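Antigen MTB48, Mycobacterial protein (Mycobacterium smegmatis, PDB 4WJ1) is exported by the ESX-1 type VII secretion system and is probably involved in DNA conjugation, at least in the recipient strain. Local coordinates at residues 20-25 with 72-77; 51-56 with 211-216; 158-163 with 215-220; 178-183 with 191-196. One frame throughout, in Å; residues are numbered along the deposited sequence.

Contacts 1 and 4 lie near one end of an elongated helical bundle and touch, through Ile74 with Cys192 and Gln196; contacts 2 and 3 adjoin farther along it, the centre of contact 2 being about 29 Å from that of contact 1, share Gln215 and Glu216, and meet through Trp163. Contact 2 is the buried core, purely apolar, and joins the PE helix 40-96 to the PPE helix 187-230. The other three are partly buried: contact 1 sets a carboxylate-guanidinium pair beside a sulfur-isoleucine touch, contact 3 combines alanine packing with an arginine-threonine hydrogen bond, and contact 4 lays a loop on helix 187-230, which contacts 2 and 3 also use. Contact 1 brings together two helices of the PE part.

Contact 1: residues 20-25 with 72-77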
loop_
_atom_site.group_PDB
_atom_site.type_symbol
_atom_site.label_atom_id
_atom_site.label_comp_id
_atom_site.label_asym_id
_atom_site.label_seq_id
_atom_site.Cartn_x
_atom_site.Cartn_y
_atom_site.Cartn_z
ATOM N N HIS A 20 22.329 -5.533 2.759
ATOM C CA HIS A 20 21.869 -4.948 4.005
ATOM C C HIS A 20 20.853 -3.844 3.721
ATOM O O HIS A 20 19.792 -3.831 4.331
ATOM C CB HIS A 20 23.053 -4.424 4.816
ATOM C CG HIS A 20 22.662 -3.719 6.066
ATOM N ND1 HIS A 20 22.185 -4.381 7.178
ATOM C CD2 HIS A 20 22.675 -2.402 6.394
ATOM C CE1 HIS A 20 21.917 -3.508 8.131
ATOM N NE2 HIS A 20 22.214 -2.300 7.679
ATOM N N GLU A 21 21.150 -2.949 2.776
ATOM C CA GLU A 21 20.197 -1.894 2.422
ATOM C C GLU A 21 18.879 -2.479 1.948
ATOM O O GLU A 21 17.817 -1.946 2.264
ATOM C CB GLU A 21 20.731 -0.972 1.329
ATOM C CG GLU A 21 21.914 -0.114 1.707
ATOM C CD GLU A 21 22.448 0.669 0.509
ATOM O OE1 GLU A 21 23.157 0.071 -0.331
ATOM O OE2 GLU A 21 22.146 1.878 0.399
ATOM N N CYS A 22 18.957 -3.561 1.178
ATOM C CA CYS A 22 17.765 -4.239 0.688
ATOM C C CYS A 22 16.884 -4.785 1.795
ATOM O O CYS A 22 15.711 -5.052 1.565
ATOM C CB CYS A 22 18.152 -5.391 -0.228
ATOM S SG CYS A 22 18.754 -4.824 -1.798
ATOM N N GLU A 23 17.465 -4.979 2.977
ATOM C CA GLU A 23 16.751 -5.518 4.126
ATOM C C GLU A 23 16.227 -4.402 5.046
ATOM O O GLU A 23 15.738 -4.671 6.140
ATOM C CB GLU A 23 17.672 -6.460 4.912
ATOM C CG GLU A 23 17.875 -7.810 4.236
ATOM C CD GLU A 23 18.840 -8.718 4.986
ATOM O OE1 GLU A 23 19.869 -8.227 5.520
ATOM O OE2 GLU A 23 18.541 -9.930 5.050
ATOM N N SER A 24 16.351 -3.156 4.597
ATOM C CA SER A 24 15.933 -2.006 5.379
ATOM C C SER A 24 14.498 -2.168 5.858
ATOM O O SER A 24 13.600 -2.481 5.084
ATOM C CB SER A 24 16.063 -0.715 4.566
ATOM O OG SER A 24 17.420 -0.359 4.384
ATOM N N THR A 25 14.290 -1.966 7.150
ATOM C CA THR A 25 12.961 -2.090 7.711
ATOM C C THR A 25 12.056 -1.012 7.177
ATOM O O THR A 25 12.376 0.168 7.242
ATOM C CB THR A 25 12.995 -2.016 9.217
ATOM O OG1 THR A 25 13.829 -3.067 9.694
ATOM C CG2 THR A 25 11.598 -2.211 9.780
ATOM N N ALA A 72 19.133 -11.805 -0.530
ATOM C CA ALA A 72 19.614 -13.165 -0.467
ATOM C C ALA A 72 20.350 -13.514 -1.759
ATOM O O ALA A 72 21.366 -14.206 -1.736
ATOM C CB ALA A 72 18.460 -14.120 -0.220
ATOM N N ALA A 73 19.834 -13.014 -2.873
ATOM C CA ALA A 73 20.438 -13.246 -4.175
ATOM C C ALA A 73 21.814 -12.604 -4.211
ATOM O O ALA A 73 22.775 -13.197 -4.694
ATOM C CB ALA A 73 19.559 -12.698 -5.266
ATOM N N ILE A 74 21.902 -11.395 -3.665
ATOM C CA ILE A 74 23.168 -10.683 -3.588
ATOM C C ILE A 74 24.147 -11.473 -2.733
ATOM O O ILE A 74 25.299 -11.662 -3.114
ATOM C CB ILE A 74 22.973 -9.267 -3.028
ATOM C CG1 ILE A 74 22.392 -8.358 -4.111
ATOM C CG2 ILE A 74 24.268 -8.685 -2.551
ATOM C CD1 ILE A 74 21.816 -7.048 -3.566
ATOM N N ARG A 75 23.682 -11.979 -1.595
ATOM C CA ARG A 75 24.557 -12.777 -0.745
ATOM C C ARG A 75 24.958 -14.096 -1.392
ATOM O O ARG A 75 26.032 -14.625 -1.104
ATOM C CB ARG A 75 23.898 -13.043 0.599
ATOM C CG ARG A 75 23.649 -11.759 1.364
ATOM C CD ARG A 75 23.583 -11.986 2.835
ATOM N NE ARG A 75 23.589 -10.703 3.508
ATOM C CZ ARG A 75 22.495 -10.077 3.921
ATOM N NH1 ARG A 75 21.298 -10.632 3.748
ATOM N NH2 ARG A 75 22.604 -8.899 4.512
ATOM N N ALA A 76 24.109 -14.633 -2.260
ATOM C CA ALA A 76 24.447 -15.888 -2.925
ATOM C C ALA A 76 25.558 -15.606 -3.936
ATOM O O ALA A 76 26.527 -16.353 -4.047
ATOM C CB ALA A 76 23.235 -16.496 -3.587
ATOM N N ALA A 77 25.419 -14.497 -4.650
ATOM C CA ALA A 77 26.463 -14.021 -5.539
ATOM C C ALA A 77 27.777 -13.852 -4.785
ATOM O O ALA A 77 28.807 -14.386 -5.185
ATOM C CB ALA A 77 26.048 -12.709 -6.185
#
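Glu23 and Arg75 reach toward each other from opposite directions and form a salt bridge across the helical hairpin of the PE domain, joining the end of helix 12-22 to the second half of the long helix 40-96. Arg75 grips the carboxylate end-on with both terminal nitrogens: NH2 donates to Glu23 OE1 at 3.0 Å, and NH1 donates to Glu23 OE2 at 3.1 Å. Both oxygens lie close to the guanidinium plane, at its edge. The carboxylate is nevertheless turned, its plane 50° from that of the guanidinium, and each nitrogen therefore meets its oxygen from above the carboxylate plane. The side chain of Arg75 is extended from CG to NE, which carries the guanidinium outward to the Glu23 carboxylate. Its third nitrogen, NE, makes a salt bridge with Glu16 of helix 12-22, and the cation is thus held by two acids, probably with its positive charge well stabilised.

Glu23 belongs to the turn that follows helix 12-22. In the same turn Glu21 O accepts from both Ser24 N and Ser24 OG, the hydroxyl at 2.7 Å, which ties the serine side chain back to Glu21. Beneath the charged pair the contact is apolar and buried. Ile74 also packs on Leu15, Lys18 and Ala19 of helix 12-22, while Cys22 is further covered by Ile70, Ala71 and Phe177. Cys22 SG, set beside its own backbone N and opposite the carbonyl carbon (chi1 -73°), faces Ile74 CD1 at 4.2 Å.

Contact 2: residues 51-56 with 211-216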
loop_
_atom_site.group_PDB
_atom_site.type_symbol
_atom_site.label_atom_id
_atom_site.label_comp_id
_atom_site.label_asym_id
_atom_site.label_seq_id
_atom_site.Cartn_x
_atom_site.Cartn_y
_atom_site.Cartn_z
ATOM N N ALA A 51 -11.061 -2.293 2.541
ATOM C CA ALA A 51 -10.645 -3.422 1.722
ATOM C C ALA A 51 -9.413 -3.037 0.905
ATOM O O ALA A 51 -8.465 -3.802 0.799
ATOM C CB ALA A 51 -11.774 -3.880 0.816
ATOM N N SER A 52 -9.427 -1.831 0.354
ATOM C CA SER A 52 -8.271 -1.307 -0.344
ATOM C C SER A 52 -7.065 -1.211 0.584
ATOM O O SER A 52 -5.972 -1.616 0.212
ATOM C CB SER A 52 -8.590 0.057 -0.948
ATOM O OG SER A 52 -9.496 -0.083 -2.040
ATOM N N ALA A 53 -7.268 -0.687 1.792
ATOM C CA ALA A 53 -6.180 -0.548 2.748
ATOM C C ALA A 53 -5.565 -1.912 3.057
ATOM O O ALA A 53 -4.348 -2.055 3.103
ATOM C CB ALA A 53 -6.666 0.117 4.038
ATOM N N ALA A 54 -6.421 -2.907 3.272
ATOM C CA ALA A 54 -5.969 -4.255 3.565
ATOM C C ALA A 54 -5.192 -4.845 2.376
ATOM O O ALA A 54 -4.181 -5.516 2.565
ATOM C CB ALA A 54 -7.153 -5.142 3.922
ATOM N N LYS A 55 -5.670 -4.591 1.159
ATOM C CA LYS A 55 -5.016 -5.100 -0.037
ATOM C C LYS A 55 -3.639 -4.465 -0.171
ATOM O O LYS A 55 -2.673 -5.132 -0.535
ATOM C CB LYS A 55 -5.861 -4.832 -1.286
ATOM C CG LYS A 55 -5.176 -5.188 -2.619
ATOM C CD LYS A 55 -5.172 -6.686 -2.891
ATOM C CE LYS A 55 -5.460 -6.994 -4.364
ATOM N NZ LYS A 55 -6.882 -6.702 -4.756
ATOM N N LEU A 56 -3.548 -3.180 0.151
ATOM C CA LEU A 56 -2.280 -2.483 0.063
ATOM C C LEU A 56 -1.314 -3.018 1.106
ATOM O O LEU A 56 -0.161 -3.290 0.804
ATOM C CB LEU A 56 -2.470 -0.980 0.234
ATOM C CG LEU A 56 -2.989 -0.250 -1.000
ATOM C CD1 LEU A 56 -3.271 1.197 -0.669
ATOM C CD2 LEU A 56 -1.949 -0.307 -2.078
ATOM N N GLY A 211 -1.274 7.600 -2.123
ATOM C CA GLY A 211 -1.869 8.869 -2.489
ATOM C C GLY A 211 -3.297 8.670 -2.981
ATOM O O GLY A 211 -4.207 9.410 -2.609
ATOM N N ARG A 212 -3.498 7.648 -3.801
ATOM C CA ARG A 212 -4.812 7.387 -4.364
ATOM C C ARG A 212 -5.815 6.964 -3.288
ATOM O O ARG A 212 -6.986 7.332 -3.358
ATOM C CB ARG A 212 -4.726 6.319 -5.471
ATOM C CG ARG A 212 -3.925 6.779 -6.701
ATOM C CD ARG A 212 -3.940 5.764 -7.860
ATOM N NE ARG A 212 -5.309 5.453 -8.260
ATOM C CZ ARG A 212 -5.800 4.222 -8.403
ATOM N NH1 ARG A 212 -5.023 3.157 -8.201
ATOM N NH2 ARG A 212 -7.073 4.057 -8.762
ATOM N N LEU A 213 -5.373 6.195 -2.298
ATOM C CA LEU A 213 -6.296 5.768 -1.251
ATOM C C LEU A 213 -6.712 6.998 -0.428
ATOM O O LEU A 213 -7.886 7.184 -0.117
ATOM C CB LEU A 213 -5.667 4.689 -0.368
ATOM C CG LEU A 213 -6.495 4.261 0.845
ATOM C CD1 LEU A 213 -7.898 3.889 0.419
ATOM C CD2 LEU A 213 -5.822 3.107 1.595
ATOM N N ALA A 214 -5.747 7.861 -0.131
ATOM C CA ALA A 214 -6.037 9.086 0.578
ATOM C C ALA A 214 -7.029 9.953 -0.199
ATOM O O ALA A 214 -7.928 10.539 0.387
ATOM C CB ALA A 214 -4.747 9.852 0.866
ATOM N N GLN A 215 -6.888 10.027 -1.516
ATOM C CA GLN A 215 -7.822 10.825 -2.305
ATOM C C GLN A 215 -9.219 10.227 -2.212
ATOM O O GLN A 215 -10.203 10.953 -2.065
ATOM C CB GLN A 215 -7.379 10.929 -3.768
ATOM C CG GLN A 215 -6.162 11.838 -3.992
ATOM C CD GLN A 215 -5.665 11.846 -5.454
ATOM O OE1 GLN A 215 -5.634 10.806 -6.133
ATOM N NE2 GLN A 215 -5.263 13.026 -5.931
ATOM N N GLU A 216 -9.302 8.902 -2.280
ATOM C CA GLU A 216 -10.583 8.225 -2.153
ATOM C C GLU A 216 -11.197 8.515 -0.782
ATOM O O GLU A 216 -12.383 8.819 -0.679
ATOM C CB GLU A 216 -10.423 6.721 -2.377
ATOM C CG GLU A 216 -9.943 6.330 -3.793
ATOM C CD GLU A 216 -10.746 7.018 -4.898
ATOM O OE1 GLU A 216 -11.769 6.453 -5.330
ATOM O OE2 GLU A 216 -10.359 8.124 -5.337
#
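Segments 51-56 and 211-216 are helical and run antiparallel, their axes at 169° and 10.9 Å apart at closest approach, with the nearest CA atoms, those of Ser52 and Leu213, 7.4 Å apart. Leu213 makes every side-chain touch on its side, and its two methyls divide the work. CD1 rests on Ser52 CB at 4.1 Å. CD2 comes over the backbone of the facing helix, 3.8 Å from Ala53 CA and 4.0 Å from Ala53 CB, and also meets Leu56 CD1 at 3.9 Å. With CG anti to the backbone N (chi1 174°), the leucine is aimed across the gap, and the Leu56 and Leu213 side chains run alongside one another, pointing opposite ways.

Leu213 also touches Leu49, and is thus a knob in a hole of Leu49, Ser52, Ala53 and Leu56, spaced i, i+3, i+4, i+7, as in knobs-into-holes packing, here between a PE helix and a PPE helix of the bundle. The small side chain of Ala53 lets the leucine come close to the helix backbone. Trp163 of helix 154-178 covers Ala53, Leu56 and Leu213 together. Buried Ser52 turns CB to the leucine, while its OG makes a weak hydrogen bond to Ile278 N.

Contact 3: residues 158-163 with 215-220; sequences YFRDQW and QEATTF
Apolar contact joins Phe159 and Arg160 to Ala217 in this antiparallel helix pair, whose axes come within 8.8 Å at an angle of 159°. Ala217 CB fits against Arg160 CB at 3.7 Å and lies near the plane of the Phe159 ring, at its edge, 4.1 Å from CD1. The ring turns one face to its own helix, with Trp163 CD1 over its centre.

The polar part belongs to Arg160, whose chain is bent at chi2 and chi3, and these bends bring NH1 to Thr218. Its NH1 donates to Thr218 OG1 at 2.9 Å with an N-H...O angle of 162°, the oxygen lying in the guanidinium plane. Thr218 OG1 is also hydrogen-bonded to Ala214 O one turn back, a second bond that helps fix the hydroxyl for the arginine. NE of the same group makes a bent salt bridge, 142° at the hydrogen, to Asp161 OD1 at 2.8 Å, so the guanidinium is held between its own helix and Thr218.

Helices 154-178 and 187-230 form the hairpin of the PPE part. Val221 of helix 187-230 touches Arg160, while helix 40-96 packs against the pair, Met50 on Phe159 and Ala53 on Trp163.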
loop_
_atom_site.group_PDB
_atom_site.type_symbol
_atom_site.label_atom_id
_atom_site.label_comp_id
_atom_site.label_asym_id
_atom_site.label_seq_id
_atom_site.Cartn_x
_atom_site.Cartn_y
_atom_site.Cartn_z
ATOM N N TYR A 158 -8.371 10.844 10.002
ATOM C CA TYR A 158 -7.028 10.524 10.444
ATOM C C TYR A 158 -6.420 9.418 9.552
ATOM O O TYR A 158 -5.241 9.446 9.205
ATOM C CB TYR A 158 -7.036 10.091 11.895
ATOM C CG TYR A 158 -5.657 9.996 12.457
ATOM C CD1 TYR A 158 -4.730 10.994 12.209
ATOM C CD2 TYR A 158 -5.271 8.908 13.240
ATOM C CE1 TYR A 158 -3.448 10.915 12.718
ATOM C CE2 TYR A 158 -3.992 8.819 13.749
ATOM C CZ TYR A 158 -3.086 9.832 13.490
ATOM O OH TYR A 158 -1.812 9.755 14.004
ATOM N N PHE A 159 -7.259 8.443 9.221
ATOM C CA PHE A 159 -6.950 7.371 8.304
ATOM C C PHE A 159 -6.475 7.978 6.997
ATOM O O PHE A 159 -5.433 7.597 6.467
ATOM C CB PHE A 159 -8.202 6.493 8.129
ATOM C CG PHE A 159 -8.155 5.514 6.956
ATOM C CD1 PHE A 159 -8.575 5.899 5.692
ATOM C CD2 PHE A 159 -7.784 4.188 7.154
ATOM C CE1 PHE A 159 -8.584 4.997 4.641
ATOM C CE2 PHE A 159 -7.784 3.282 6.107
ATOM C CZ PHE A 159 -8.180 3.687 4.845
ATOM N N ARG A 160 -7.228 8.958 6.507
ATOM C CA ARG A 160 -6.865 9.643 5.279
ATOM C C ARG A 160 -5.494 10.291 5.421
ATOM O O ARG A 160 -4.636 10.130 4.569
ATOM C CB ARG A 160 -7.919 10.684 4.913
ATOM C CG ARG A 160 -7.671 11.405 3.602
ATOM C CD ARG A 160 -6.843 12.672 3.791
ATOM N NE ARG A 160 -7.299 13.454 4.935
ATOM C CZ ARG A 160 -8.309 14.317 4.887
ATOM N NH1 ARG A 160 -8.967 14.492 3.746
ATOM N NH2 ARG A 160 -8.666 14.995 5.975
ATOM N N ASP A 161 -5.287 11.029 6.501
ATOM C CA ASP A 161 -3.999 11.669 6.730
ATOM C C ASP A 161 -2.869 10.642 6.785
ATOM O O ASP A 161 -1.778 10.876 6.258
ATOM C CB ASP A 161 -4.021 12.473 8.032
ATOM C CG ASP A 161 -4.951 13.676 7.977
ATOM O OD1 ASP A 161 -5.405 14.053 6.882
ATOM O OD2 ASP A 161 -5.218 14.259 9.045
ATOM N N GLN A 162 -3.120 9.504 7.427
ATOM C CA GLN A 162 -2.066 8.520 7.607
ATOM C C GLN A 162 -1.619 7.903 6.283
ATOM O O GLN A 162 -0.441 7.656 6.067
ATOM C CB GLN A 162 -2.524 7.414 8.546
ATOM C CG GLN A 162 -2.657 7.811 9.988
ATOM C CD GLN A 162 -2.932 6.617 10.846
ATOM O OE1 GLN A 162 -2.022 6.071 11.442
ATOM N NE2 GLN A 162 -4.194 6.183 10.898
ATOM N N TRP A 163 -2.581 7.644 5.411
ATOM C CA TRP A 163 -2.286 7.044 4.138
ATOM C C TRP A 163 -1.592 8.061 3.262
ATOM O O TRP A 163 -0.569 7.753 2.638
ATOM C CB TRP A 163 -3.550 6.503 3.485
ATOM C CG TRP A 163 -3.829 5.136 3.992
ATOM C CD1 TRP A 163 -4.753 4.769 4.936
ATOM C CD2 TRP A 163 -3.143 3.932 3.619
ATOM N NE1 TRP A 163 -4.698 3.407 5.154
ATOM C CE2 TRP A 163 -3.714 2.875 4.359
ATOM C CE3 TRP A 163 -2.109 3.645 2.722
ATOM C CZ2 TRP A 163 -3.282 1.564 4.232
ATOM C CZ3 TRP A 163 -1.686 2.344 2.597
ATOM C CH2 TRP A 163 -2.269 1.318 3.345
ATOM N N GLN A 215 -6.888 10.027 -1.516
ATOM C CA GLN A 215 -7.822 10.825 -2.305
ATOM C C GLN A 215 -9.219 10.227 -2.212
ATOM O O GLN A 215 -10.203 10.953 -2.065
ATOM C CB GLN A 215 -7.379 10.929 -3.768
ATOM C CG GLN A 215 -6.162 11.838 -3.992
ATOM C CD GLN A 215 -5.665 11.846 -5.454
ATOM O OE1 GLN A 215 -5.634 10.806 -6.133
ATOM N NE2 GLN A 215 -5.263 13.026 -5.931
ATOM N N GLU A 216 -9.302 8.902 -2.280
ATOM C CA GLU A 216 -10.583 8.225 -2.153
ATOM C C GLU A 216 -11.197 8.515 -0.782
ATOM O O GLU A 216 -12.383 8.819 -0.679
ATOM C CB GLU A 216 -10.423 6.721 -2.377
ATOM C CG GLU A 216 -9.943 6.330 -3.793
ATOM C CD GLU A 216 -10.746 7.018 -4.898
ATOM O OE1 GLU A 216 -11.769 6.453 -5.330
ATOM O OE2 GLU A 216 -10.359 8.124 -5.337
ATOM N N ALA A 217 -10.382 8.447 0.267
ATOM C CA ALA A 217 -10.853 8.738 1.617
ATOM C C ALA A 217 -11.279 10.205 1.732
ATOM O O ALA A 217 -12.296 10.516 2.353
ATOM C CB ALA A 217 -9.771 8.406 2.655
ATOM N N THR A 218 -10.497 11.095 1.128
ATOM C CA THR A 218 -10.839 12.510 1.087
ATOM C C THR A 218 -12.196 12.711 0.431
ATOM O O THR A 218 -13.037 13.470 0.906
ATOM C CB THR A 218 -9.785 13.313 0.320
ATOM O OG1 THR A 218 -8.575 13.368 1.087
ATOM C CG2 THR A 218 -10.283 14.728 0.044
ATOM N N THR A 219 -12.407 12.016 -0.670
ATOM C CA THR A 219 -13.671 12.092 -1.378
ATOM C C THR A 219 -14.821 11.697 -0.456
ATOM O O THR A 219 -15.862 12.345 -0.434
ATOM C CB THR A 219 -13.621 11.207 -2.623
ATOM O OG1 THR A 219 -12.772 11.847 -3.579
ATOM C CG2 THR A 219 -15.001 11.024 -3.231
ATOM N N PHE A 220 -14.595 10.655 0.335
ATOM C CA PHE A 220 -15.579 10.173 1.287
ATOM C C PHE A 220 -15.836 11.183 2.424
ATOM O O PHE A 220 -16.973 11.576 2.650
ATOM C CB PHE A 220 -15.111 8.829 1.838
ATOM C CG PHE A 220 -15.975 8.268 2.928
ATOM C CD1 PHE A 220 -17.351 8.322 2.847
ATOM C CD2 PHE A 220 -15.401 7.641 4.014
ATOM C CE1 PHE A 220 -18.137 7.784 3.833
ATOM C CE2 PHE A 220 -16.188 7.100 5.005
ATOM C CZ PHE A 220 -17.561 7.176 4.913
#

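Contact 4: residues 178-183 with 191-196; sequences ANPAEG and TCAEAQ
The flat group here is the carboxamide of Gln196; the puckered ring of Pro180 lies beside it and meets a different partner. The amide points its end at the peptide carbonyl of Asn179, the modelled OE1 lying 3.1 Å from Asn179 O. Ile70, Ile74 and Lys18 also touch the Gln196 side chain, which is extended beyond CG and so reaches from its helix to the loop. Pro180 sets CG 4.0 Å and CB 4.2 Å from Ala193 CB, one turn earlier on the helix, and its CA and that of Ala193 are the nearest across the contact, 5.2 Å apart.

From Pro180 to Glu182 the chain is extended, close to polyproline II geometry, and passes alongside helix 187-230 before Trp184 opens the Trp-Ala-Gly sequence, the WxG motif of PPE proteins. The loop links the two helices of the PPE hairpin and also meets helix 12-22 of the PE part, where Ala181 touches Lys18 and Asn179 touches Glu21.

Two oxygens facing each other at that distance would be unfavourable, and the Gln196 amide is probably turned over in the model. With it turned back, its nitrogen would face the Asn179 carbonyl, where a hydrogen bond is possible, beside the purely van der Waals touch of Pro180 on Ala193.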
loop_
_atom_site.group_PDB
_atom_site.type_symbol
_atom_site.label_atom_id
_atom_site.label_comp_id
_atom_site.label_asym_id
_atom_site.label_seq_id
_atom_site.Cartn_x
_atom_site.Cartn_y
_atom_site.Cartn_z
ATOM N N ALA A 178 17.334 1.666 -5.163
ATOM C CA ALA A 178 17.578 2.279 -6.463
ATOM C C ALA A 178 19.039 2.234 -6.914
ATOM O O ALA A 178 19.315 2.187 -8.100
ATOM C CB ALA A 178 17.098 3.708 -6.454
ATOM N N ASN A 179 19.964 2.261 -5.966
ATOM C CA ASN A 179 21.373 2.387 -6.273
ATOM C C ASN A 179 22.037 1.018 -6.359
ATOM O O ASN A 179 21.848 0.191 -5.487
ATOM C CB ASN A 179 22.069 3.250 -5.216
ATOM C CG ASN A 179 21.910 2.682 -3.789
ATOM O OD1 ASN A 179 20.799 2.337 -3.349
ATOM N ND2 ASN A 179 23.027 2.576 -3.070
ATOM N N PRO A 180 22.807 0.772 -7.423
ATOM C CA PRO A 180 23.578 -0.466 -7.527
ATOM C C PRO A 180 24.698 -0.544 -6.500
ATOM O O PRO A 180 25.267 0.486 -6.186
ATOM C CB PRO A 180 24.175 -0.397 -8.948
ATOM C CG PRO A 180 23.303 0.559 -9.686
ATOM C CD PRO A 180 22.825 1.553 -8.671
ATOM N N ALA A 181 25.034 -1.744 -6.034
ATOM C CA ALA A 181 26.183 -1.944 -5.158
ATOM C C ALA A 181 27.466 -1.357 -5.745
ATOM O O ALA A 181 27.675 -1.365 -6.963
ATOM C CB ALA A 181 26.378 -3.425 -4.879
ATOM N N GLU A 182 28.330 -0.868 -4.862
ATOM C CA GLU A 182 29.599 -0.282 -5.266
ATOM C C GLU A 182 30.606 -1.351 -5.689
ATOM O O GLU A 182 30.675 -2.427 -5.095
ATOM C CB GLU A 182 30.176 0.561 -4.127
ATOM C CG GLU A 182 29.288 1.738 -3.694
ATOM C CD GLU A 182 29.177 2.844 -4.747
ATOM O OE1 GLU A 182 30.020 2.904 -5.671
ATOM O OE2 GLU A 182 28.237 3.661 -4.644
ATOM N N GLY A 183 31.382 -1.050 -6.723
ATOM C CA GLY A 183 32.418 -1.957 -7.191
ATOM C C GLY A 183 31.923 -3.267 -7.779
ATOM O O GLY A 183 32.700 -4.199 -7.988
ATOM N N THR A 191 22.107 -7.373 -13.997
ATOM C CA THR A 191 20.824 -8.035 -13.799
ATOM C C THR A 191 20.227 -7.627 -12.458
ATOM O O THR A 191 19.036 -7.330 -12.347
ATOM C CB THR A 191 20.959 -9.572 -13.849
ATOM O OG1 THR A 191 21.391 -9.976 -15.153
ATOM C CG2 THR A 191 19.632 -10.244 -13.541
ATOM N N CYS A 192 21.074 -7.608 -11.442
ATOM C CA CYS A 192 20.626 -7.307 -10.102
ATOM C C CYS A 192 20.216 -5.839 -9.988
ATOM O O CYS A 192 19.187 -5.520 -9.379
ATOM C CB CYS A 192 21.718 -7.649 -9.090
ATOM S SG CYS A 192 21.129 -7.582 -7.396
ATOM N N ALA A 193 21.013 -4.957 -10.590
ATOM C CA ALA A 193 20.685 -3.538 -10.641
ATOM C C ALA A 193 19.324 -3.331 -11.297
ATOM O O ALA A 193 18.524 -2.496 -10.870
ATOM C CB ALA A 193 21.748 -2.771 -11.380
ATOM N N GLU A 194 19.060 -4.116 -12.327
ATOM C CA GLU A 194 17.785 -4.062 -13.024
ATOM C C GLU A 194 16.630 -4.493 -12.111
ATOM O O GLU A 194 15.561 -3.877 -12.101
ATOM C CB GLU A 194 17.843 -4.935 -14.285
ATOM C CG GLU A 194 16.618 -4.814 -15.168
ATOM C CD GLU A 194 16.347 -3.389 -15.628
ATOM O OE1 GLU A 194 17.305 -2.590 -15.713
ATOM O OE2 GLU A 194 15.168 -3.064 -15.899
ATOM N N ALA A 195 16.861 -5.546 -11.335
ATOM C CA ALA A 195 15.847 -6.086 -10.451
ATOM C C ALA A 195 15.545 -5.047 -9.388
ATOM O O ALA A 195 14.388 -4.798 -9.030
ATOM C CB ALA A 195 16.319 -7.394 -9.821
ATOM N N GLN A 196 16.610 -4.414 -8.919
ATOM C CA GLN A 196 16.498 -3.386 -7.914
ATOM C C GLN A 196 15.737 -2.194 -8.451
ATOM O O GLN A 196 14.902 -1.620 -7.758
ATOM C CB GLN A 196 17.871 -2.965 -7.448
ATOM C CG GLN A 196 18.564 -3.996 -6.600
ATOM C CD GLN A 196 19.961 -3.550 -6.252
ATOM O OE1 GLN A 196 20.192 -2.364 -6.024
ATOM N NE2 GLN A 196 20.908 -4.481 -6.247
#